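Local coordinates for gamma-glutamyltranspeptidase (Streptomyces lincolnensis, PDB 6J3A) that is an LmbA-like gamma-glutamyltranspeptidase homologue, probably a transferase of the N-terminal nucleophile family, at the interface of chains A and B. Coordinates in Å, arbitrary orientation; residue numbers count along the deposited sequence, not the author numbering. Chains: chain A/B, Gamma-glutamyltranspeptidase.

The four contacts lie along one two-fold symmetric interface; all distances here run between the centres of their C-alpha atoms. Contact 1 and contact 4 are neighbours, about 11 Å apart, and share A:Tyr137 of helix 127-140 and B:Thr11. Contact 2 is about 15 Å from contact 4, and both use helix 20-31 of chain A. Contact 3 lies farther off, about 37 Å from contact 1, yet residues 143, 180, 181 and 600 recur in these two with the chains exchanged. Residue 524 likewise serves contact 2 from chain B and contact 3 from chain A. A joint so extended and symmetric could hold a dimer, though the structure alone does not prove one in solution.

Contact 1: the interface of chains A and B. Residues chain A 137, 141, 143, 180-182; chain B 11, 598, 600.
A:Gly180 O, a backbone carbonyl oxygen, faces the side chain of B:Thr598 from the other chain. The hydroxyl OG1 of B:Thr598 is 3.8 Å from A:Gly180 O, too far for a hydrogen bond, and the methyl CG2 stands at a similar range. This is a seam of mostly loops, with helix 127-140 at one end, between two copies of a gamma-glutamyltranspeptidase-family protein, and the packing is largely apolar. Its centre is A:Leu182, whose methyl CD2 fits between two side chains of chain B. One is B:Thr11, whose CG2 comes within 3.8 Å of A:Leu182 CD2 at a slant. The other is B:Ile600, which runs past the leucine in the opposite direction and touches its CD2 with CG1, also at 3.8 Å. Beyond CG1, the B:Ile600 chain continues extended to CD1 (chi2 160°), reaching the methyl CB of A:Ala143 at 3.9 Å. B:Thr11 works with both branches: with chi1 at 63°, CG2 goes to the leucine while OG1 turns towards A:Tyr137, 3.7 Å from the ring carbon CE1. The threonine and tyrosine side chains pass one another running in opposing senses. A:Gly141 O lies at the edge of the tyrosine ring, in its plane, and is 4.1 Å from B:Thr11 CG2.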
ATOM      1  N   TYR A 137      -1.296 -20.597  -2.282  1.00 30.13           N
ATOM      2  CA  TYR A 137       0.083 -20.115  -2.400  1.00 31.19           C
ATOM      3  C   TYR A 137       1.106 -21.209  -2.114  1.00 31.90           C
ATOM      4  O   TYR A 137       2.227 -21.162  -2.616  1.00 32.41           O
ATOM      5  CB  TYR A 137       0.323 -18.914  -1.486  1.00 31.22           C
ATOM      6  CG  TYR A 137      -0.430 -17.680  -1.935  1.00 31.70           C
ATOM      7  CD1 TYR A 137      -0.180 -17.101  -3.183  1.00 31.53           C
ATOM      8  CD2 TYR A 137      -1.402 -17.092  -1.124  1.00 31.84           C
ATOM      9  CE1 TYR A 137      -0.871 -15.979  -3.612  1.00 30.66           C
ATOM     10  CE2 TYR A 137      -2.103 -15.968  -1.552  1.00 31.97           C
ATOM     11  CZ  TYR A 137      -1.826 -15.413  -2.794  1.00 30.65           C
ATOM     12  OH  TYR A 137      -2.504 -14.300  -3.223  1.00 28.95           O
ATOM     13  N   GLY A 141       2.042 -21.466  -5.696  1.00 30.32           N
ATOM     14  CA  GLY A 141       3.267 -20.671  -5.539  1.00 29.90           C
ATOM     15  C   GLY A 141       3.135 -19.175  -5.312  1.00 29.31           C
ATOM     16  O   GLY A 141       2.065 -18.590  -5.486  1.00 28.76           O
ATOM     17  N   ALA A 143       5.851 -15.355  -5.545  1.00 28.07           N
ATOM     18  CA  ALA A 143       7.137 -14.725  -5.819  1.00 28.75           C
ATOM     19  C   ALA A 143       7.742 -14.224  -4.510  1.00 28.36           C
ATOM     20  O   ALA A 143       7.292 -13.224  -3.962  1.00 29.05           O
ATOM     21  CB  ALA A 143       6.968 -13.589  -6.819  1.00 28.78           C
ATOM     22  N   GLY A 180      11.106 -13.424  -8.108  1.00 37.13           N
ATOM     23  CA  GLY A 180      10.571 -13.416  -9.464  1.00 37.60           C
ATOM     24  C   GLY A 180      10.113 -14.767  -9.992  1.00 38.16           C
ATOM     25  O   GLY A 180       9.533 -14.822 -11.069  1.00 38.98           O
ATOM     26  N   GLU A 181      10.371 -15.850  -9.257  1.00 39.86           N
ATOM     27  CA  GLU A 181       9.953 -17.203  -9.651  1.00 41.58           C
ATOM     28  C   GLU A 181       9.008 -17.704  -8.596  1.00 38.70           C
ATOM     29  O   GLU A 181       9.145 -17.324  -7.430  1.00 38.86           O
ATOM     30  CB  GLU A 181      11.138 -18.179  -9.692  1.00 44.73           C
ATOM     31  CG  GLU A 181      12.415 -17.657 -10.339  1.00 48.66           C
ATOM     32  CD  GLU A 181      12.730 -18.300 -11.675  1.00 52.38           C
ATOM     33  OE1 GLU A 181      13.924 -18.594 -11.919  1.00 54.63           O
ATOM     34  OE2 GLU A 181      11.790 -18.517 -12.473  1.00 54.09           O
ATOM     35  N   LEU A 182       8.089 -18.584  -8.989  1.00 35.48           N
ATOM     36  CA  LEU A 182       7.140 -19.184  -8.050  1.00 34.30           C
ATOM     37  C   LEU A 182       7.810 -20.176  -7.099  1.00 33.33           C
ATOM     38  O   LEU A 182       8.367 -21.167  -7.536  1.00 32.33           O
ATOM     39  CB  LEU A 182       5.996 -19.877  -8.791  1.00 34.16           C
ATOM     40  CG  LEU A 182       5.116 -18.983  -9.676  1.00 34.81           C
ATOM     41  CD1 LEU A 182       4.093 -19.815 -10.442  1.00 34.85           C
ATOM     42  CD2 LEU A 182       4.411 -17.888  -8.883  1.00 34.20           C
TER
ATOM     43  N   THR B  11      -0.276 -13.536  -7.882  1.00 26.43           N
ATOM     44  CA  THR B  11      -0.810 -14.444  -8.893  1.00 27.01           C
ATOM     45  C   THR B  11      -2.324 -14.456  -9.018  1.00 27.71           C
ATOM     46  O   THR B  11      -2.878 -15.338  -9.685  1.00 27.73           O
ATOM     47  CB  THR B  11      -0.381 -15.890  -8.581  1.00 27.74           C
ATOM     48  OG1 THR B  11      -0.939 -16.284  -7.319  1.00 27.76           O
ATOM     49  CG2 THR B  11       1.144 -16.021  -8.546  1.00 27.88           C
ATOM     50  N   THR B 598       6.554 -16.181 -16.724  1.00 46.74           N
ATOM     51  CA  THR B 598       6.267 -16.758 -15.413  1.00 44.46           C
ATOM     52  C   THR B 598       4.797 -16.626 -14.941  1.00 42.96           C
ATOM     53  O   THR B 598       4.364 -17.366 -14.049  1.00 41.63           O
ATOM     54  CB  THR B 598       7.251 -16.154 -14.386  1.00 43.25           C
ATOM     55  OG1 THR B 598       7.411 -17.049 -13.284  1.00 44.43           O
ATOM     56  CG2 THR B 598       6.780 -14.824 -13.906  1.00 42.00           C
ATOM     57  N   ILE B 600       3.407 -13.999 -13.402  1.00 39.21           N
ATOM     58  CA  ILE B 600       3.369 -13.246 -12.149  1.00 37.27           C
ATOM     59  C   ILE B 600       2.937 -11.809 -12.425  1.00 34.95           C
ATOM     60  O   ILE B 600       3.509 -11.134 -13.282  1.00 35.33           O
ATOM     61  CB  ILE B 600       4.750 -13.242 -11.444  1.00 37.63           C
ATOM     62  CG1 ILE B 600       4.989 -14.602 -10.779  1.00 37.25           C
ATOM     63  CG2 ILE B 600       4.855 -12.125 -10.402  1.00 37.15           C
ATOM     64  CD1 ILE B 600       6.441 -14.896 -10.472  1.00 36.85           C
TER

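Contact 2: the interface of chains A and B. Residues chain A 5, 20, 609-611; chain B 5-6, 524.
The guanidinium of B:Arg524 meets the backbone carbonyls of A:Met610 and A:Gly609 edge-on, both oxygens lying in its plane. NH1 and NH2 grip A:Met610 O together, end-on. The NH1 bond to A:Met610 O is 2.8 Å long and runs nearly along the C=O axis, at 167°. NH2 reaches the same A:Met610 O at 2.9 Å, but from above the carbonyl plane rather than along a lone pair. A weak bond from NH2 to A:Gly609 O is added. The indole of A:Trp20 is turned almost parallel to the guanidinium, 17° between planes, and its CZ3 and CH2 lie 3.7 Å from NH1. The arginine chain is extended from CG to NE (chi2 -173°), which carries its head across to these loop carbonyls. An alanine at B:Arg524 lacks these donors, so A:Met610 O would probably be left without its grip across the interface and loop 609-610 freer to shift. Next to it, B:Pro6 packs CA against A:Met610 CB at 3.7 Å. The ring's CD meets A:Arg5 NH1 at 3.4 Å, the two side chains crossing at about a right angle. A:Arg5 and B:Arg5 run antiparallel, CG to CG at 3.8 Å, both bent at chi2. A:Arg5 NE and B:Arg5 NE, of like charge, stay 5.2 Å apart. In the deposited pair the site ties loop 609-610 of chain A to the N-terminal stretch and B:Arg524 loop of chain B, and probably helps hold the copies together.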
ATOM      1  N   ARG A   5       3.671   6.013   2.664  1.00 27.62           N
ATOM      2  CA  ARG A   5       2.329   5.581   2.299  1.00 27.59           C
ATOM      3  C   ARG A   5       1.354   6.533   2.961  1.00 27.58           C
ATOM      4  O   ARG A   5       1.740   7.383   3.768  1.00 27.63           O
ATOM      5  CB  ARG A   5       2.050   4.165   2.785  1.00 27.90           C
ATOM      6  CG  ARG A   5       2.861   3.095   2.084  1.00 28.67           C
ATOM      7  CD  ARG A   5       3.692   2.362   3.106  1.00 28.66           C
ATOM      8  NE  ARG A   5       4.783   1.610   2.508  1.00 28.97           N
ATOM      9  CZ  ARG A   5       4.970   0.299   2.622  1.00 28.63           C
ATOM     10  NH1 ARG A   5       6.015  -0.251   2.044  1.00 28.22           N
ATOM     11  NH2 ARG A   5       4.135  -0.472   3.307  1.00 29.00           N
ATOM     12  N   TRP A  20       2.447  -8.215   2.171  1.00 28.31           N
ATOM     13  CA  TRP A  20       1.282  -7.740   1.404  1.00 27.50           C
ATOM     14  C   TRP A  20       0.296  -8.863   1.036  1.00 27.13           C
ATOM     15  O   TRP A  20      -0.917  -8.655   1.039  1.00 27.39           O
ATOM     16  CB  TRP A  20       1.733  -6.972   0.137  1.00 26.42           C
ATOM     17  CG  TRP A  20       2.359  -7.840  -0.912  1.00 26.15           C
ATOM     18  CD1 TRP A  20       1.714  -8.538  -1.896  1.00 25.56           C
ATOM     19  CD2 TRP A  20       3.756  -8.115  -1.074  1.00 26.36           C
ATOM     20  NE1 TRP A  20       2.620  -9.239  -2.653  1.00 25.42           N
ATOM     21  CE2 TRP A  20       3.881  -9.003  -2.170  1.00 26.15           C
ATOM     22  CE3 TRP A  20       4.913  -7.714  -0.391  1.00 26.25           C
ATOM     23  CZ2 TRP A  20       5.124  -9.485  -2.607  1.00 26.27           C
ATOM     24  CZ3 TRP A  20       6.147  -8.194  -0.826  1.00 26.56           C
ATOM     25  CH2 TRP A  20       6.242  -9.069  -1.925  1.00 26.20           C
ATOM     26  N   GLY A 609      12.317  -2.666   4.029  1.00 27.83           N
ATOM     27  CA  GLY A 609      12.376  -4.025   3.477  1.00 27.41           C
ATOM     28  C   GLY A 609      11.338  -4.297   2.397  1.00 28.33           C
ATOM     29  O   GLY A 609      11.189  -5.428   1.966  1.00 28.64           O
ATOM     30  N   MET A 610      10.650  -3.249   1.943  1.00 29.11           N
ATOM     31  CA  MET A 610       9.565  -3.319   0.943  1.00 29.08           C
ATOM     32  C   MET A 610       8.749  -4.610   0.984  1.00 27.48           C
ATOM     33  O   MET A 610       8.742  -5.400   0.038  1.00 26.36           O
ATOM     34  CB  MET A 610      10.063  -3.033  -0.487  1.00 30.45           C
ATOM     35  CG  MET A 610      11.521  -2.694  -0.635  1.00 32.49           C
ATOM     36  SD  MET A 610      12.092  -1.208   0.200  1.00 34.22           S
ATOM     37  CE  MET A 610      13.811  -1.726   0.298  1.00 33.84           C
ATOM     38  N   GLN A 611       8.047  -4.794   2.090  1.00 26.43           N
ATOM     39  CA  GLN A 611       7.342  -6.044   2.350  1.00 26.50           C
ATOM     40  C   GLN A 611       6.077  -5.825   3.173  1.00 25.79           C
ATOM     41  O   GLN A 611       4.994  -6.280   2.784  1.00 26.19           O
ATOM     42  CB  GLN A 611       8.292  -7.012   3.054  1.00 26.36           C
ATOM     43  CG  GLN A 611       7.820  -8.451   3.111  1.00 26.88           C
ATOM     44  CD  GLN A 611       8.742  -9.312   3.956  1.00 27.77           C
ATOM     45  OE1 GLN A 611       8.284 -10.101   4.779  1.00 28.70           O
ATOM     46  NE2 GLN A 611      10.055  -9.133   3.781  1.00 27.75           N
TER
ATOM     47  N   ARG B   5       7.084   1.981  -1.377  1.00 27.29           N
ATOM     48  CA  ARG B   5       6.275   0.776  -1.277  1.00 26.67           C
ATOM     49  C   ARG B   5       7.025  -0.359  -1.967  1.00 26.64           C
ATOM     50  O   ARG B   5       8.047  -0.139  -2.620  1.00 26.59           O
ATOM     51  CB  ARG B   5       4.916   0.960  -1.960  1.00 27.11           C
ATOM     52  CG  ARG B   5       4.040   2.068  -1.397  1.00 27.94           C
ATOM     53  CD  ARG B   5       4.102   3.308  -2.254  1.00 27.90           C
ATOM     54  NE  ARG B   5       3.392   4.443  -1.653  1.00 28.80           N
ATOM     55  CZ  ARG B   5       2.137   4.824  -1.919  1.00 29.45           C
ATOM     56  NH1 ARG B   5       1.362   4.160  -2.779  1.00 30.03           N
ATOM     57  NH2 ARG B   5       1.634   5.886  -1.299  1.00 29.46           N
ATOM     58  N   PRO B   6       6.529  -1.592  -1.825  1.00 26.59           N
ATOM     59  CA  PRO B   6       7.109  -2.630  -2.659  1.00 26.55           C
ATOM     60  C   PRO B   6       6.570  -2.506  -4.059  1.00 26.18           C
ATOM     61  O   PRO B   6       5.569  -1.822  -4.267  1.00 27.84           O
ATOM     62  CB  PRO B   6       6.624  -3.939  -2.024  1.00 27.14           C
ATOM     63  CG  PRO B   6       5.631  -3.583  -0.984  1.00 27.05           C
ATOM     64  CD  PRO B   6       5.639  -2.113  -0.774  1.00 27.11           C
ATOM     65  N   ARG B 524      13.867  -7.945  -7.667  1.00 30.74           N
ATOM     66  CA  ARG B 524      13.156  -9.182  -7.324  1.00 29.95           C
ATOM     67  C   ARG B 524      12.770  -9.949  -8.577  1.00 29.35           C
ATOM     68  O   ARG B 524      11.678 -10.512  -8.660  1.00 27.42           O
ATOM     69  CB  ARG B 524      11.906  -8.899  -6.455  1.00 30.04           C
ATOM     70  CG  ARG B 524      12.228  -8.420  -5.047  1.00 29.67           C
ATOM     71  CD  ARG B 524      11.008  -8.314  -4.141  1.00 28.88           C
ATOM     72  NE  ARG B 524      11.414  -7.849  -2.813  1.00 28.53           N
ATOM     73  CZ  ARG B 524      10.634  -7.256  -1.910  1.00 28.55           C
ATOM     74  NH1 ARG B 524       9.340  -7.022  -2.154  1.00 29.63           N
ATOM     75  NH2 ARG B 524      11.164  -6.883  -0.742  1.00 26.92           N
TER

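Contact 3: the interface of chains A and B. Residues chain A 9, 524-525, 600; chain B 143, 179-181.
The methyl CB of B:Ala143 sits between A:Ile600 and A:Gln9, at the apolar centre of this contact of loops and a short strand in the gamma-glutamyltranspeptidase-family pair. On one side is A:Ile600 CD1, 3.9 Å from CB of the alanine; the isoleucine chain runs out extended (chi2 164°) to bring that methyl forward. From another direction comes A:Gln9, on strand 8-10, with its CB 4.0 Å from B:Ala143 CB. A second apolar patch joins B:Pro179 to the backbone of A:Arg524, the proline CB resting 3.7 Å from A:Arg524 CA. A:Gly525 follows alongside, its carbonyl O 4.0 Å from B:Gly180 CA.

The polar rim is organised by the amide of A:Gln9. Extended beyond CG (chi2 176°), this side chain stretches towards the 524 loop of its own chain, where NE2 donates to A:Arg524 O at 3.0 Å; the bond is fairly straight, 159° at the hydrogen, with the donor tilted from the carbonyl plane. The other end of the amide, OE1, touches water 1 at 2.6 Å, so both ends are engaged, which probably fixes how the amide is turned. That water also takes the backbone N-H of B:Gly180, 2.9 Å from N, and thus bridges the chains. B:Gly180 N is also 3.2 Å from A:Arg524 O, but its N-H points elsewhere, so that pair is no hydrogen bond.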
ATOM      1  N   GLN A   9      -7.555   5.482   5.350  1.00 25.83           N
ATOM      2  CA  GLN A   9      -8.780   5.802   6.085  1.00 26.15           C
ATOM      3  C   GLN A   9      -9.979   5.208   5.366  1.00 25.65           C
ATOM      4  O   GLN A   9     -10.056   5.281   4.144  1.00 25.36           O
ATOM      5  CB  GLN A   9      -8.947   7.305   6.167  1.00 27.26           C
ATOM      6  CG  GLN A   9      -8.060   7.947   7.210  1.00 28.74           C
ATOM      7  CD  GLN A   9      -8.164   9.451   7.201  1.00 29.16           C
ATOM      8  OE1 GLN A   9      -8.086  10.083   6.148  1.00 29.93           O
ATOM      9  NE2 GLN A   9      -8.327  10.036   8.373  1.00 29.68           N
ATOM     10  N   ARG A 524      -4.885  14.391   8.602  1.00 31.13           N
ATOM     11  CA  ARG A 524      -6.239  14.182   8.069  1.00 30.72           C
ATOM     12  C   ARG A 524      -7.248  13.884   9.167  1.00 30.47           C
ATOM     13  O   ARG A 524      -8.030  12.933   9.066  1.00 31.27           O
ATOM     14  CB  ARG A 524      -6.254  13.066   7.015  1.00 31.20           C
ATOM     15  CG  ARG A 524      -5.524  13.466   5.756  1.00 31.57           C
ATOM     16  CD  ARG A 524      -5.467  12.350   4.735  1.00 31.82           C
ATOM     17  NE  ARG A 524      -4.674  12.763   3.578  1.00 31.21           N
ATOM     18  CZ  ARG A 524      -4.200  11.948   2.640  1.00 31.85           C
ATOM     19  NH1 ARG A 524      -4.423  10.626   2.696  1.00 32.10           N
ATOM     20  NH2 ARG A 524      -3.485  12.459   1.635  1.00 31.24           N
ATOM     21  N   GLY A 525      -7.216  14.694  10.224  1.00 30.27           N
ATOM     22  CA  GLY A 525      -8.088  14.501  11.393  1.00 30.40           C
ATOM     23  C   GLY A 525      -8.059  13.119  12.046  1.00 30.29           C
ATOM     24  O   GLY A 525      -9.030  12.730  12.682  1.00 29.89           O
ATOM     25  N   ILE A 600     -14.512   5.756  11.944  1.00 36.37           N
ATOM     26  CA  ILE A 600     -13.609   5.660  10.798  1.00 34.46           C
ATOM     27  C   ILE A 600     -12.432   4.770  11.167  1.00 33.15           C
ATOM     28  O   ILE A 600     -11.805   4.960  12.204  1.00 33.54           O
ATOM     29  CB  ILE A 600     -13.100   7.058  10.348  1.00 34.50           C
ATOM     30  CG1 ILE A 600     -14.220   7.802   9.616  1.00 34.35           C
ATOM     31  CG2 ILE A 600     -11.870   6.967   9.437  1.00 34.29           C
ATOM     32  CD1 ILE A 600     -13.996   9.293   9.461  1.00 34.00           C
TER
ATOM     33  N   ALA B 143     -13.841   9.348   4.511  1.00 28.05           N
ATOM     34  CA  ALA B 143     -12.963  10.367   5.061  1.00 28.05           C
ATOM     35  C   ALA B 143     -12.124  10.943   3.937  1.00 27.97           C
ATOM     36  O   ALA B 143     -11.246  10.257   3.415  1.00 29.75           O
ATOM     37  CB  ALA B 143     -12.076   9.771   6.135  1.00 27.77           C
ATOM     38  N   PRO B 179     -11.234  16.680   6.397  1.00 32.61           N
ATOM     39  CA  PRO B 179     -10.656  15.365   6.596  1.00 33.02           C
ATOM     40  C   PRO B 179     -10.944  14.835   8.014  1.00 33.32           C
ATOM     41  O   PRO B 179     -11.160  15.606   8.957  1.00 30.32           O
ATOM     42  CB  PRO B 179      -9.163  15.591   6.360  1.00 33.23           C
ATOM     43  CG  PRO B 179      -8.934  17.041   6.569  1.00 33.21           C
ATOM     44  CD  PRO B 179     -10.210  17.723   6.201  1.00 32.85           C
ATOM     45  N   GLY B 180     -11.012  13.516   8.132  1.00 34.64           N
ATOM     46  CA  GLY B 180     -11.362  12.874   9.392  1.00 35.25           C
ATOM     47  C   GLY B 180     -12.849  12.811   9.680  1.00 35.72           C
ATOM     48  O   GLY B 180     -13.247  12.205  10.663  1.00 35.30           O
ATOM     49  N   GLU B 181     -13.674  13.443   8.849  1.00 38.43           N
ATOM     50  CA  GLU B 181     -15.129  13.363   8.990  1.00 41.23           C
ATOM     51  C   GLU B 181     -15.729  12.749   7.737  1.00 39.70           C
ATOM     52  O   GLU B 181     -15.186  12.907   6.639  1.00 42.41           O
ATOM     53  CB  GLU B 181     -15.735  14.751   9.244  1.00 44.80           C
ATOM     54  CG  GLU B 181     -16.254  14.972  10.663  1.00 48.98           C
ATOM     55  CD  GLU B 181     -15.332  15.831  11.502  1.00 51.76           C
ATOM     56  OE1 GLU B 181     -15.249  17.050  11.232  1.00 54.16           O
ATOM     57  OE2 GLU B 181     -14.708  15.293  12.436  1.00 53.89           O
TER
HETATM   58  O   HOH W   1      -9.852  11.948   5.983  1.00 20.03           O

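Contact 4: the interface of chains A and B. Residues chain A 21, 24-25, 28, 133, 137; chain B 10-11, 617.
B:Arg617 NH1 donates a hydrogen bond to the phenol oxygen A:Tyr137 OH at 3.1 Å, nearly straight at 164°, with the oxygen in the guanidinium plane. The arginine is the last residue of its chain and reaches into a groove between helices 20-31 and 127-140 of chain A. The ring of A:Tyr137 stands nearly perpendicular to the guanidinium plane, its CZ at the guanidinium edge.

Among the flat groups, A:Tyr133 is also turned almost perpendicular to the guanidinium and lays its CD1 over one face, 3.7 Å above the plane and offset towards the rim. Neighbouring CE1 lies 3.5 Å from NH2, so this tyrosine presents its edge to the arginine.

Apolar contacts line the arginine stem. CG stands between the backbone N and the carbonyl carbon (chi1 66°), and from there the chain runs extended to NE between the helices. A:Leu21 CD2 packs on B:Arg617 CA at 3.7 Å. A:Gln24 crosses the stem at about a right angle, its CG meeting B:Arg617 CD at the same distance. Replacing B:Arg617 by a leucine would probably leave A:Tyr137 OH without this donor and the A:Tyr133 edge without the guanidinium face beneath it.

Alongside the stem, A:Ser25 OG, which also touches B:Arg617 CD, donates to A:Leu21 O within helix 20-31 at 2.6 Å, tilted 26° from the carbonyl plane.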
ATOM      1  N   LEU A  21       0.838 -10.033   0.712  1.00 26.65           N
ATOM      2  CA  LEU A  21       0.046 -11.202   0.360  1.00 26.41           C
ATOM      3  C   LEU A  21      -0.867 -11.606   1.513  1.00 26.01           C
ATOM      4  O   LEU A  21      -2.031 -11.966   1.304  1.00 24.40           O
ATOM      5  CB  LEU A  21       0.961 -12.375  -0.023  1.00 26.81           C
ATOM      6  CG  LEU A  21       1.790 -12.291  -1.319  1.00 26.83           C
ATOM      7  CD1 LEU A  21       2.719 -13.489  -1.413  1.00 26.94           C
ATOM      8  CD2 LEU A  21       0.936 -12.230  -2.572  1.00 26.70           C
ATOM      9  N   GLN A  24      -3.660  -8.715   2.066  1.00 26.64           N
ATOM     10  CA  GLN A  24      -4.724  -8.751   1.070  1.00 26.64           C
ATOM     11  C   GLN A  24      -5.580 -10.008   1.194  1.00 26.42           C
ATOM     12  O   GLN A  24      -6.770  -9.979   0.873  1.00 26.68           O
ATOM     13  CB  GLN A  24      -4.137  -8.620  -0.345  1.00 27.16           C
ATOM     14  CG  GLN A  24      -5.146  -8.526  -1.494  1.00 27.44           C
ATOM     15  CD  GLN A  24      -6.317  -7.588  -1.216  1.00 28.94           C
ATOM     16  OE1 GLN A  24      -6.120  -6.395  -0.992  1.00 29.42           O
ATOM     17  NE2 GLN A  24      -7.549  -8.132  -1.227  1.00 28.53           N
ATOM     18  N   SER A  25      -4.975 -11.098   1.666  1.00 25.99           N
ATOM     19  CA  SER A  25      -5.689 -12.361   1.846  1.00 26.10           C
ATOM     20  C   SER A  25      -6.661 -12.224   3.016  1.00 26.72           C
ATOM     21  O   SER A  25      -7.819 -12.641   2.925  1.00 26.54           O
ATOM     22  CB  SER A  25      -4.719 -13.527   2.090  1.00 25.82           C
ATOM     23  OG  SER A  25      -3.911 -13.789   0.954  1.00 24.66           O
ATOM     24  N   ALA A  28      -9.410  -9.998   1.861  1.00 28.19           N
ATOM     25  CA  ALA A  28     -10.330 -10.810   1.056  1.00 29.11           C
ATOM     26  C   ALA A  28     -11.420 -11.471   1.916  1.00 29.01           C
ATOM     27  O   ALA A  28     -12.570 -11.557   1.506  1.00 28.00           O
ATOM     28  CB  ALA A  28      -9.562 -11.864   0.266  1.00 28.55           C
ATOM     29  N   TYR A 133      -6.484 -19.695   1.108  1.00 31.40           N
ATOM     30  CA  TYR A 133      -5.514 -18.727   0.589  1.00 31.78           C
ATOM     31  C   TYR A 133      -4.102 -19.268   0.688  1.00 30.72           C
ATOM     32  O   TYR A 133      -3.387 -19.302  -0.305  1.00 30.13           O
ATOM     33  CB  TYR A 133      -5.625 -17.397   1.340  1.00 32.97           C
ATOM     34  CG  TYR A 133      -6.994 -16.786   1.194  1.00 34.33           C
ATOM     35  CD1 TYR A 133      -7.365 -16.147   0.013  1.00 35.61           C
ATOM     36  CD2 TYR A 133      -7.942 -16.902   2.204  1.00 34.78           C
ATOM     37  CE1 TYR A 133      -8.633 -15.609  -0.147  1.00 35.64           C
ATOM     38  CE2 TYR A 133      -9.212 -16.368   2.056  1.00 35.80           C
ATOM     39  CZ  TYR A 133      -9.553 -15.721   0.878  1.00 35.90           C
ATOM     40  OH  TYR A 133     -10.812 -15.186   0.722  1.00 36.37           O
ATOM     41  N   TYR A 137      -1.296 -20.597  -2.282  1.00 30.13           N
ATOM     42  CA  TYR A 137       0.083 -20.115  -2.400  1.00 31.19           C
ATOM     43  C   TYR A 137       1.106 -21.209  -2.114  1.00 31.90           C
ATOM     44  O   TYR A 137       2.227 -21.162  -2.616  1.00 32.41           O
ATOM     45  CB  TYR A 137       0.323 -18.914  -1.486  1.00 31.22           C
ATOM     46  CG  TYR A 137      -0.430 -17.680  -1.935  1.00 31.70           C
ATOM     47  CD1 TYR A 137      -0.180 -17.101  -3.183  1.00 31.53           C
ATOM     48  CD2 TYR A 137      -1.402 -17.092  -1.124  1.00 31.84           C
ATOM     49  CE1 TYR A 137      -0.871 -15.979  -3.612  1.00 30.66           C
ATOM     50  CE2 TYR A 137      -2.103 -15.968  -1.552  1.00 31.97           C
ATOM     51  CZ  TYR A 137      -1.826 -15.413  -2.794  1.00 30.65           C
ATOM     52  OH  TYR A 137      -2.504 -14.300  -3.223  1.00 28.95           O
TER
ATOM     53  N   GLY B  10       2.411 -11.100  -7.285  1.00 26.84           N
ATOM     54  CA  GLY B  10       1.315 -12.002  -6.932  1.00 26.61           C
ATOM     55  C   GLY B  10       0.809 -12.797  -8.101  1.00 26.93           C
ATOM     56  O   GLY B  10       1.407 -12.765  -9.169  1.00 27.90           O
ATOM     57  N   THR B  11      -0.276 -13.536  -7.882  1.00 26.43           N
ATOM     58  CA  THR B  11      -0.810 -14.444  -8.893  1.00 27.01           C
ATOM     59  C   THR B  11      -2.324 -14.456  -9.018  1.00 27.71           C
ATOM     60  O   THR B  11      -2.878 -15.338  -9.685  1.00 27.73           O
ATOM     61  CB  THR B  11      -0.381 -15.890  -8.581  1.00 27.74           C
ATOM     62  OG1 THR B  11      -0.939 -16.284  -7.319  1.00 27.76           O
ATOM     63  CG2 THR B  11       1.144 -16.021  -8.546  1.00 27.88           C
ATOM     64  N   ARG B 617      -2.518  -9.493  -4.879  1.00 31.00           N
ATOM     65  CA  ARG B 617      -1.930 -10.715  -4.332  1.00 30.56           C
ATOM     66  C   ARG B 617      -1.856 -11.812  -5.377  1.00 30.24           C
ATOM     67  O   ARG B 617      -2.314 -11.620  -6.500  1.00 30.95           O
ATOM     68  CB  ARG B 617      -2.756 -11.205  -3.154  1.00 30.22           C
ATOM     69  CG  ARG B 617      -4.153 -11.673  -3.523  1.00 30.02           C
ATOM     70  CD  ARG B 617      -4.864 -12.175  -2.285  1.00 30.49           C
ATOM     71  NE  ARG B 617      -6.207 -12.671  -2.584  1.00 30.35           N
ATOM     72  CZ  ARG B 617      -6.496 -13.898  -3.021  1.00 30.91           C
ATOM     73  NH1 ARG B 617      -5.535 -14.807  -3.232  1.00 31.17           N
ATOM     74  NH2 ARG B 617      -7.767 -14.225  -3.256  1.00 31.02           N
TER